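Local structure of organophosphorus hydrolase (Pseudomonas pseudoalcaligenes, 4LE6) at residues A[92-97]-A[233-238]; A[141-146]-A[245-250]; A[253-256]-A[260-263]. The protein probably hydrolyses organophosphate triesters, as a dizinc metallo-hydrolase of the metallo-beta-lactamase superfamily with an alpha-beta/beta-alpha sandwich fold. All coordinates share one frame; numbering follows the deposited sequence.

Contact 1 of 3, residues A[92-97]-A[233-238]; sequences YLINTG and YLFKSG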
loop_
_atom_site.group_PDB
_atom_site.type_symbol
_atom_site.label_atom_id
_atom_site.label_comp_id
_atom_site.label_asym_id
_atom_site.label_seq_id
_atom_site.Cartn_x
_atom_site.Cartn_y
_atom_site.Cartn_z
ATOM N N TYR A 92 13.429 -5.846 6.671
ATOM C CA TYR A 92 12.453 -5.871 7.767
ATOM C C TYR A 92 13.102 -5.832 9.135
ATOM O O TYR A 92 14.034 -6.565 9.386
ATOM C CB TYR A 92 11.554 -7.096 7.612
ATOM C CG TYR A 92 10.795 -6.990 6.318
ATOM C CD1 TYR A 92 9.599 -6.282 6.255
ATOM C CD2 TYR A 92 11.314 -7.510 5.142
ATOM C CE1 TYR A 92 8.916 -6.157 5.081
ATOM C CE2 TYR A 92 10.634 -7.373 3.956
ATOM C CZ TYR A 92 9.441 -6.678 3.936
ATOM O OH TYR A 92 8.755 -6.519 2.745
ATOM N N LEU A 93 12.581 -4.980 10.010
ATOM C CA LEU A 93 13.130 -4.804 11.347
ATOM C C LEU A 93 12.072 -5.267 12.318
ATOM O O LEU A 93 10.969 -4.732 12.313
ATOM C CB LEU A 93 13.423 -3.327 11.585
ATOM C CG LEU A 93 14.012 -2.918 12.930
ATOM C CD1 LEU A 93 15.382 -3.529 13.116
ATOM C CD2 LEU A 93 14.078 -1.397 12.992
ATOM N N ILE A 94 12.376 -6.280 13.119
ATOM C CA ILE A 94 11.393 -6.843 14.024
ATOM C C ILE A 94 11.897 -6.701 15.453
ATOM O O ILE A 94 13.004 -7.136 15.793
ATOM C CB ILE A 94 11.089 -8.306 13.668
ATOM C CG1 ILE A 94 10.533 -8.360 12.236
ATOM C CG2 ILE A 94 10.064 -8.901 14.627
ATOM C CD1 ILE A 94 10.302 -9.735 11.705
ATOM N N ASN A 95 11.086 -6.038 16.266
ATOM C CA ASN A 95 11.373 -5.859 17.687
ATOM C C ASN A 95 10.548 -6.914 18.419
ATOM O O ASN A 95 9.312 -6.824 18.470
ATOM C CB ASN A 95 10.976 -4.439 18.125
ATOM C CG ASN A 95 11.294 -4.158 19.585
ATOM O OD1 ASN A 95 11.255 -5.061 20.412
ATOM N ND2 ASN A 95 11.602 -2.900 19.912
ATOM N N THR A 96 11.227 -7.941 18.932
ATOM C CA THR A 96 10.570 -9.075 19.557
ATOM C C THR A 96 10.476 -8.908 21.072
ATOM O O THR A 96 10.081 -9.836 21.772
ATOM C CB THR A 96 11.365 -10.376 19.328
ATOM O OG1 THR A 96 12.614 -10.310 20.037
ATOM C CG2 THR A 96 11.635 -10.585 17.875
ATOM N N GLY A 97 10.857 -7.738 21.574
ATOM C CA GLY A 97 11.035 -7.559 23.008
ATOM C C GLY A 97 12.388 -8.086 23.490
ATOM O O GLY A 97 13.123 -7.383 24.186
ATOM N N TYR A 233 12.996 -16.657 7.084
ATOM C CA TYR A 233 12.956 -16.618 8.547
ATOM C C TYR A 233 11.531 -16.502 9.071
ATOM O O TYR A 233 10.775 -15.635 8.651
ATOM C CB TYR A 233 13.829 -15.473 9.072
ATOM C CG TYR A 233 15.293 -15.629 8.696
ATOM C CD1 TYR A 233 16.125 -16.510 9.378
ATOM C CD2 TYR A 233 15.831 -14.913 7.643
ATOM C CE1 TYR A 233 17.455 -16.659 9.026
ATOM C CE2 TYR A 233 17.147 -15.043 7.287
ATOM C CZ TYR A 233 17.960 -15.922 7.980
ATOM O OH TYR A 233 19.283 -16.041 7.610
ATOM N N LEU A 234 11.191 -17.367 10.022
ATOM C CA LEU A 234 9.853 -17.394 10.595
ATOM C C LEU A 234 9.856 -16.766 11.993
ATOM O O LEU A 234 10.680 -17.125 12.848
ATOM C CB LEU A 234 9.352 -18.836 10.653
ATOM C CG LEU A 234 7.944 -19.076 11.185
ATOM C CD1 LEU A 234 6.905 -18.476 10.252
ATOM C CD2 LEU A 234 7.748 -20.584 11.354
ATOM N N PHE A 235 8.940 -15.815 12.177
ATOM C CA PHE A 235 8.698 -15.124 13.439
ATOM C C PHE A 235 7.301 -15.500 13.918
ATOM O O PHE A 235 6.339 -15.444 13.139
ATOM C CB PHE A 235 8.799 -13.606 13.244
ATOM C CG PHE A 235 10.184 -13.136 12.956
ATOM C CD1 PHE A 235 10.726 -13.263 11.693
ATOM C CD2 PHE A 235 10.966 -12.609 13.962
ATOM C CE1 PHE A 235 12.032 -12.865 11.450
ATOM C CE2 PHE A 235 12.252 -12.211 13.724
ATOM C CZ PHE A 235 12.791 -12.349 12.470
ATOM N N LYS A 236 7.199 -15.913 15.177
ATOM C CA LYS A 236 5.929 -16.313 15.786
ATOM C C LYS A 236 5.734 -15.611 17.118
ATOM O O LYS A 236 6.633 -15.627 17.962
ATOM C CB LYS A 236 5.928 -17.807 16.084
ATOM C CG LYS A 236 6.037 -18.717 14.877
ATOM C CD LYS A 236 5.791 -20.169 15.321
ATOM C CE LYS A 236 6.752 -21.146 14.661
ATOM N NZ LYS A 236 6.714 -22.506 15.305
ATOM N N SER A 237 4.562 -15.021 17.314
ATOM C CA SER A 237 4.210 -14.413 18.587
ATOM C C SER A 237 2.692 -14.395 18.694
ATOM O O SER A 237 2.020 -14.064 17.718
ATOM C CB SER A 237 4.757 -12.981 18.639
ATOM O OG SER A 237 4.286 -12.302 19.794
ATOM N N GLY A 238 2.160 -14.776 19.854
ATOM C CA GLY A 238 0.732 -14.687 20.115
ATOM C C GLY A 238 -0.156 -15.347 19.077
ATOM O O GLY A 238 -1.195 -14.792 18.715
#
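Ile94 and Phe235 meet in the interior of the alpha-beta/beta-alpha sandwich, where the two mixed sheets of the metallo-beta-lactamase fold lie against each other. Strand 85-95 belongs to one sheet and strand 231-237 to the other, and the pair illustrates how such layers are joined by side chains reaching inward from both.

The chief interaction is a CH-pi contact. The methyl CD1 of Ile94 stands over the middle of the Phe235 ring, 3.4 Å from the ring centroid and only 4° off the ring normal, so that it lies at nearly the same distance from all six ring carbons. The two side chains come from opposite directions. In Ile94 the longer branch starts beside the backbone N (chi1 -60°) and then runs out extended to CD1, which carries the methyl to the ring, while the shorter branch gives a second, looser apolar contact, CG2 of Ile94 lying 3.9 Å from CD2 of Phe235. At the edge of the same ring, near its plane, Thr96 adds a distant methyl contact through CG2. Val244 and Ile103 also pack against both Ile94 and Phe235, extending the apolar layer into the adjoining strands.

Polar interactions serve the chain around this apolar pair rather than the interface itself. The hydroxyl of Thr96 is bonded to the backbone N of Asn99, which keeps its polar end within its own turn. Asn95 faces the other way: its ND2 is hydrogen-bonded to OH of Tyr127 and to the backbone O of Pro27 of the second subunit. Its OD1 closes an Asx turn as the strand ends, accepting a hydrogen bond from the backbone N of Gly97, 2.9 Å from OD1.

Contact 2 of 3, residues A[141-146]-A[245-250]; sequences HPDHAC and WGDILL. With ZN (zinc ion), chain K; ZN (zinc ion), chain J.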
loop_
_atom_site.group_PDB
_atom_site.type_symbol
_atom_site.label_atom_id
_atom_site.label_comp_id
_atom_site.label_asym_id
_atom_site.label_seq_id
_atom_site.Cartn_x
_atom_site.Cartn_y
_atom_site.Cartn_z
ATOM N N HIS A 141 23.166 -11.954 -1.842
ATOM C CA HIS A 141 23.079 -11.084 -2.993
ATOM C C HIS A 141 23.299 -9.630 -2.554
ATOM O O HIS A 141 22.957 -9.268 -1.429
ATOM C CB HIS A 141 21.713 -11.231 -3.679
ATOM C CG HIS A 141 21.663 -12.297 -4.730
ATOM N ND1 HIS A 141 20.471 -12.769 -5.247
ATOM C CD2 HIS A 141 22.648 -12.962 -5.379
ATOM C CE1 HIS A 141 20.729 -13.682 -6.165
ATOM N NE2 HIS A 141 22.041 -13.823 -6.260
ATOM N N PRO A 142 23.873 -8.802 -3.445
ATOM C CA PRO A 142 24.184 -7.399 -3.141
ATOM C C PRO A 142 23.003 -6.633 -2.562
ATOM O O PRO A 142 23.185 -5.899 -1.584
ATOM C CB PRO A 142 24.535 -6.812 -4.507
ATOM C CG PRO A 142 24.901 -7.962 -5.357
ATOM C CD PRO A 142 24.086 -9.112 -4.868
ATOM N N ASP A 143 21.813 -6.828 -3.134
ATOM C CA ASP A 143 20.629 -6.062 -2.711
ATOM C C ASP A 143 20.085 -6.486 -1.341
ATOM O O ASP A 143 19.074 -5.945 -0.865
ATOM C CB ASP A 143 19.514 -6.084 -3.779
ATOM C CG ASP A 143 19.118 -7.498 -4.214
ATOM O OD1 ASP A 143 20.018 -8.295 -4.522
ATOM O OD2 ASP A 143 17.899 -7.811 -4.283
ATOM N N HIS A 144 20.779 -7.427 -0.702
ATOM C CA HIS A 144 20.430 -7.892 0.639
ATOM C C HIS A 144 21.576 -7.694 1.618
ATOM O O HIS A 144 21.359 -7.438 2.815
ATOM C CB HIS A 144 20.016 -9.371 0.569
ATOM C CG HIS A 144 18.852 -9.600 -0.337
ATOM N ND1 HIS A 144 17.560 -9.703 0.128
ATOM C CD2 HIS A 144 18.776 -9.668 -1.687
ATOM C CE1 HIS A 144 16.738 -9.841 -0.898
ATOM N NE2 HIS A 144 17.451 -9.830 -2.011
ATOM N N ALA A 145 22.800 -7.787 1.109
ATOM C CA ALA A 145 23.972 -7.846 1.979
ATOM C C ALA A 145 24.852 -6.606 1.911
ATOM O O ALA A 145 25.561 -6.319 2.881
ATOM C CB ALA A 145 24.814 -9.084 1.672
ATOM N N CYS A 146 24.831 -5.873 0.800
ATOM C CA CYS A 146 25.727 -4.721 0.687
ATOM C C CYS A 146 25.442 -3.648 1.745
ATOM O O CYS A 146 26.326 -2.874 2.100
ATOM C CB CYS A 146 25.638 -4.084 -0.689
ATOM S SG CYS A 146 26.657 -4.917 -1.935
ATOM N N TRP A 245 10.594 -13.817 3.762
ATOM C CA TRP A 245 10.879 -14.969 2.899
ATOM C C TRP A 245 12.032 -14.775 1.934
ATOM O O TRP A 245 12.485 -15.730 1.320
ATOM C CB TRP A 245 9.611 -15.522 2.206
ATOM C CG TRP A 245 9.057 -14.791 1.014
ATOM C CD1 TRP A 245 9.581 -13.708 0.369
ATOM C CD2 TRP A 245 7.836 -15.113 0.331
ATOM N NE1 TRP A 245 8.763 -13.347 -0.685
ATOM C CE2 TRP A 245 7.690 -14.193 -0.722
ATOM C CE3 TRP A 245 6.858 -16.100 0.509
ATOM C CZ2 TRP A 245 6.603 -14.227 -1.596
ATOM C CZ3 TRP A 245 5.783 -16.136 -0.364
ATOM C CH2 TRP A 245 5.665 -15.202 -1.401
ATOM N N GLY A 246 12.523 -13.544 1.821
ATOM C CA GLY A 246 13.618 -13.255 0.931
ATOM C C GLY A 246 13.133 -13.175 -0.511
ATOM O O GLY A 246 12.140 -12.511 -0.816
ATOM N N ASP A 247 13.849 -13.860 -1.391
ATOM C CA ASP A 247 13.634 -13.799 -2.824
ATOM C C ASP A 247 12.899 -15.031 -3.385
ATOM O O ASP A 247 13.202 -15.498 -4.489
ATOM C CB ASP A 247 14.985 -13.604 -3.517
ATOM C CG ASP A 247 15.503 -12.178 -3.393
ATOM O OD1 ASP A 247 14.981 -11.429 -2.543
ATOM O OD2 ASP A 247 16.436 -11.815 -4.143
ATOM N N ILE A 248 11.922 -15.533 -2.632
ATOM C CA ILE A 248 11.008 -16.582 -3.116
ATOM C C ILE A 248 10.412 -16.211 -4.463
ATOM O O ILE A 248 10.204 -17.057 -5.328
ATOM C CB ILE A 248 9.836 -16.785 -2.121
ATOM C CG1 ILE A 248 10.368 -17.310 -0.791
ATOM C CG2 ILE A 248 8.752 -17.722 -2.702
ATOM C CD1 ILE A 248 11.259 -18.566 -0.914
ATOM N N LEU A 249 10.130 -14.934 -4.653
ATOM C CA LEU A 249 9.763 -14.492 -5.977
ATOM C C LEU A 249 10.115 -13.038 -6.139
ATOM O O LEU A 249 10.304 -12.306 -5.170
ATOM C CB LEU A 249 8.296 -14.773 -6.304
ATOM C CG LEU A 249 7.186 -14.142 -5.472
ATOM C CD1 LEU A 249 6.757 -12.795 -6.060
ATOM C CD2 LEU A 249 6.013 -15.103 -5.420
ATOM N N LEU A 250 10.243 -12.670 -7.396
ATOM C CA LEU A 250 10.776 -11.394 -7.803
ATOM C C LEU A 250 9.720 -10.495 -8.434
ATOM O O LEU A 250 9.903 -9.288 -8.480
ATOM C CB LEU A 250 11.864 -11.643 -8.832
ATOM C CG LEU A 250 13.120 -10.800 -8.665
ATOM C CD1 LEU A 250 14.175 -11.581 -7.883
ATOM C CD2 LEU A 250 13.598 -10.405 -10.041
HETATM ZN ZN ZN K . 16.979 -9.750 -4.019
HETATM ZN ZN ZN J . 18.535 -12.411 -4.657
HETATM O O HOH W 1 18.423 -10.306 -4.987
#
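Asp247 faces His141, Asp143 and His144 across two zinc ions, and the metals, not direct hydrogen bonds, hold the two segments together. A single carboxylate oxygen does the bridging: OD2 of Asp247 lies 2.1 Å from the zinc of chain K and 2.2 Å from the zinc of chain J. A water spans the same two metals, completing a second bridge.

The remaining ligands of this contact divide between the ions. His141 gives ND1 to the zinc of chain J, at 2.0 Å. His144 uses NE2, 2.1 Å from the zinc of chain K, and Asp143 reaches that ion with OD2 at 2.2 Å. The ring of His144 and the carboxylate of Asp247 approach from opposite directions with their planes 66° apart, and the bridging water lies in the plane of the ring at its edge. Asp143 has its carboxylate tucked between its backbone N and carbonyl carbon (chi1 54°), which brings it to the metal, OD2 foremost. Gathered round one ion, OD2 of Asp143 and OD2 of Asp247 stay 4.3 Å apart, and the positive charge between them probably offsets their mutual repulsion. His139 and His226 complete the chain J site, His294 the chain K site.

Beyond the first shell, OD2 of Asp104 accepts from ND1 of His144 and, with the zinc bond at NE2, helps fix the ring's rotation. His141 occupies the N-cap position of helix 142-145; its carbonyl O accepts from the backbone N of both His144 and Ala145, and the short turn these bonds shape carries three ligands. Cys146 is disulfide-bonded to Cys110. The His-X-His-X-Asp-His motif is the hallmark of the metallo-beta-lactamase superfamily, and the bridging aspartate that of its many dinuclear hydrolases.

Contact 3 of 3, residues A[253-256]-A[260-263]; sequences AVQF and EVVF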
loop_
_atom_site.group_PDB
_atom_site.type_symbol
_atom_site.label_atom_id
_atom_site.label_comp_id
_atom_site.label_asym_id
_atom_site.label_seq_id
_atom_site.Cartn_x
_atom_site.Cartn_y
_atom_site.Cartn_z
ATOM N N ALA A 253 3.343 -9.815 -10.041
ATOM C CA ALA A 253 2.303 -9.809 -11.068
ATOM C C ALA A 253 2.345 -11.064 -11.905
ATOM O O ALA A 253 1.390 -11.355 -12.609
ATOM C CB ALA A 253 2.424 -8.592 -11.973
ATOM N N VAL A 254 3.442 -11.814 -11.819
ATOM C CA VAL A 254 3.639 -12.982 -12.681
ATOM C C VAL A 254 3.733 -14.277 -11.888
ATOM O O VAL A 254 3.115 -15.268 -12.264
ATOM C CB VAL A 254 4.922 -12.834 -13.524
ATOM C CG1 VAL A 254 5.209 -14.087 -14.342
ATOM C CG2 VAL A 254 4.835 -11.631 -14.425
ATOM N N GLN A 255 4.510 -14.268 -10.805
ATOM C CA GLN A 255 4.950 -15.507 -10.172
ATOM C C GLN A 255 4.026 -16.035 -9.072
ATOM O O GLN A 255 4.215 -17.149 -8.600
ATOM C CB GLN A 255 6.369 -15.341 -9.621
ATOM C CG GLN A 255 7.432 -15.143 -10.710
ATOM C CD GLN A 255 8.823 -14.966 -10.130
ATOM O OE1 GLN A 255 9.118 -13.946 -9.520
ATOM N NE2 GLN A 255 9.672 -15.969 -10.293
ATOM N N PHE A 256 3.053 -15.240 -8.637
ATOM C CA PHE A 256 1.962 -15.791 -7.844
ATOM C C PHE A 256 1.046 -16.555 -8.782
ATOM O O PHE A 256 0.778 -17.746 -8.569
ATOM C CB PHE A 256 1.205 -14.695 -7.104
ATOM C CG PHE A 256 1.917 -14.197 -5.869
ATOM C CD1 PHE A 256 1.862 -14.913 -4.689
ATOM C CD2 PHE A 256 2.623 -13.004 -5.887
ATOM C CE1 PHE A 256 2.506 -14.446 -3.538
ATOM C CE2 PHE A 256 3.268 -12.537 -4.746
ATOM C CZ PHE A 256 3.212 -13.259 -3.573
ATOM N N GLU A 260 5.639 -21.222 -11.889
ATOM C CA GLU A 260 6.579 -21.967 -12.737
ATOM C C GLU A 260 7.573 -21.010 -13.397
ATOM O O GLU A 260 8.648 -21.425 -13.823
ATOM C CB GLU A 260 5.867 -22.802 -13.825
ATOM C CG GLU A 260 5.086 -21.985 -14.863
ATOM C CD GLU A 260 3.639 -21.768 -14.472
ATOM O OE1 GLU A 260 3.350 -21.703 -13.259
ATOM O OE2 GLU A 260 2.787 -21.668 -15.385
ATOM N N VAL A 261 7.210 -19.731 -13.487
ATOM C CA VAL A 261 8.073 -18.740 -14.130
ATOM C C VAL A 261 9.324 -18.505 -13.278
ATOM O O VAL A 261 9.227 -18.351 -12.063
ATOM C CB VAL A 261 7.307 -17.417 -14.399
ATOM C CG1 VAL A 261 8.250 -16.304 -14.865
ATOM C CG2 VAL A 261 6.220 -17.642 -15.454
ATOM N N VAL A 262 10.496 -18.497 -13.906
ATOM C CA VAL A 262 11.758 -18.401 -13.158
ATOM C C VAL A 262 12.543 -17.131 -13.490
ATOM O O VAL A 262 12.269 -16.463 -14.485
ATOM C CB VAL A 262 12.643 -19.620 -13.398
ATOM C CG1 VAL A 262 11.855 -20.886 -13.069
ATOM C CG2 VAL A 262 13.135 -19.666 -14.846
ATOM N N PHE A 263 13.515 -16.813 -12.640
ATOM C CA PHE A 263 14.341 -15.627 -12.797
ATOM C C PHE A 263 15.734 -16.025 -13.301
ATOM O O PHE A 263 16.341 -16.966 -12.781
ATOM C CB PHE A 263 14.416 -14.921 -11.447
ATOM C CG PHE A 263 15.171 -13.624 -11.462
ATOM C CD1 PHE A 263 14.868 -12.622 -12.366
ATOM C CD2 PHE A 263 16.157 -13.390 -10.524
ATOM C CE1 PHE A 263 15.572 -11.423 -12.352
ATOM C CE2 PHE A 263 16.846 -12.193 -10.497
ATOM C CZ PHE A 263 16.561 -11.217 -11.406
#
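Val254 and Val261 set their side chains at about a right angle to each other, and the methyl CG1 of Val254 does the touching. It sits over the isopropyl group of Val261, 3.8 Å from CG1 there and at almost the same distance from CB and CG2. One methyl thus meets a branched group broadly. Placing this CG1 anti to the backbone N (chi1 175°) points it at Val261, while Val254 also packs on Leu70, Leu73 and Leu74 of helix 67-76, and Val261 on Leu62.

Gln255 reaches alongside this apolar pair. It does not start out toward 260-263, but its chain runs on extended beyond CG and brings the amide to the backbone of Val261. There NE2 donates to the carbonyl O of Val261 at 3.0 Å, in a nearly straight bond of 166°. The acceptor lies close to the plane of the glutamine amide, whereas the donor stands above the carbonyl plane, 44° out of it. The other end of the amide, OE1, accepts from the backbone N of both Leu250 and Asn251.

The two ends of one buried amide therefore satisfy three backbone groups. This links the chain just after the bridging zinc ligand Asp247 to the turn that enters strand 262-263, and donation at NE2 with acceptance at OE1 probably fixes which way round the amide lies.

From the N terminus, strand 85-95 supplies the first half of contact 1, which closes a long loop at strand 231-237. Within that loop lies segment 141-146, but its partner 245-250 comes after the loop has closed, so contacts 1 and 2 cross. They share a sheet, strands 231-237 and 240-246 being neighbours: contact 1 joins the two sheets of the sandwich, and contact 2 joins, through the zinc ions, the segments that follow strand 134-136 of one sheet and strand 240-246 of the other. Contact 3 follows in series, a short local closure between 253-256 and 260-263. It abuts contact 2 directly, Leu249 packing on Phe256, while contact 1 lies on the opposite side of the chain's centre from contact 3.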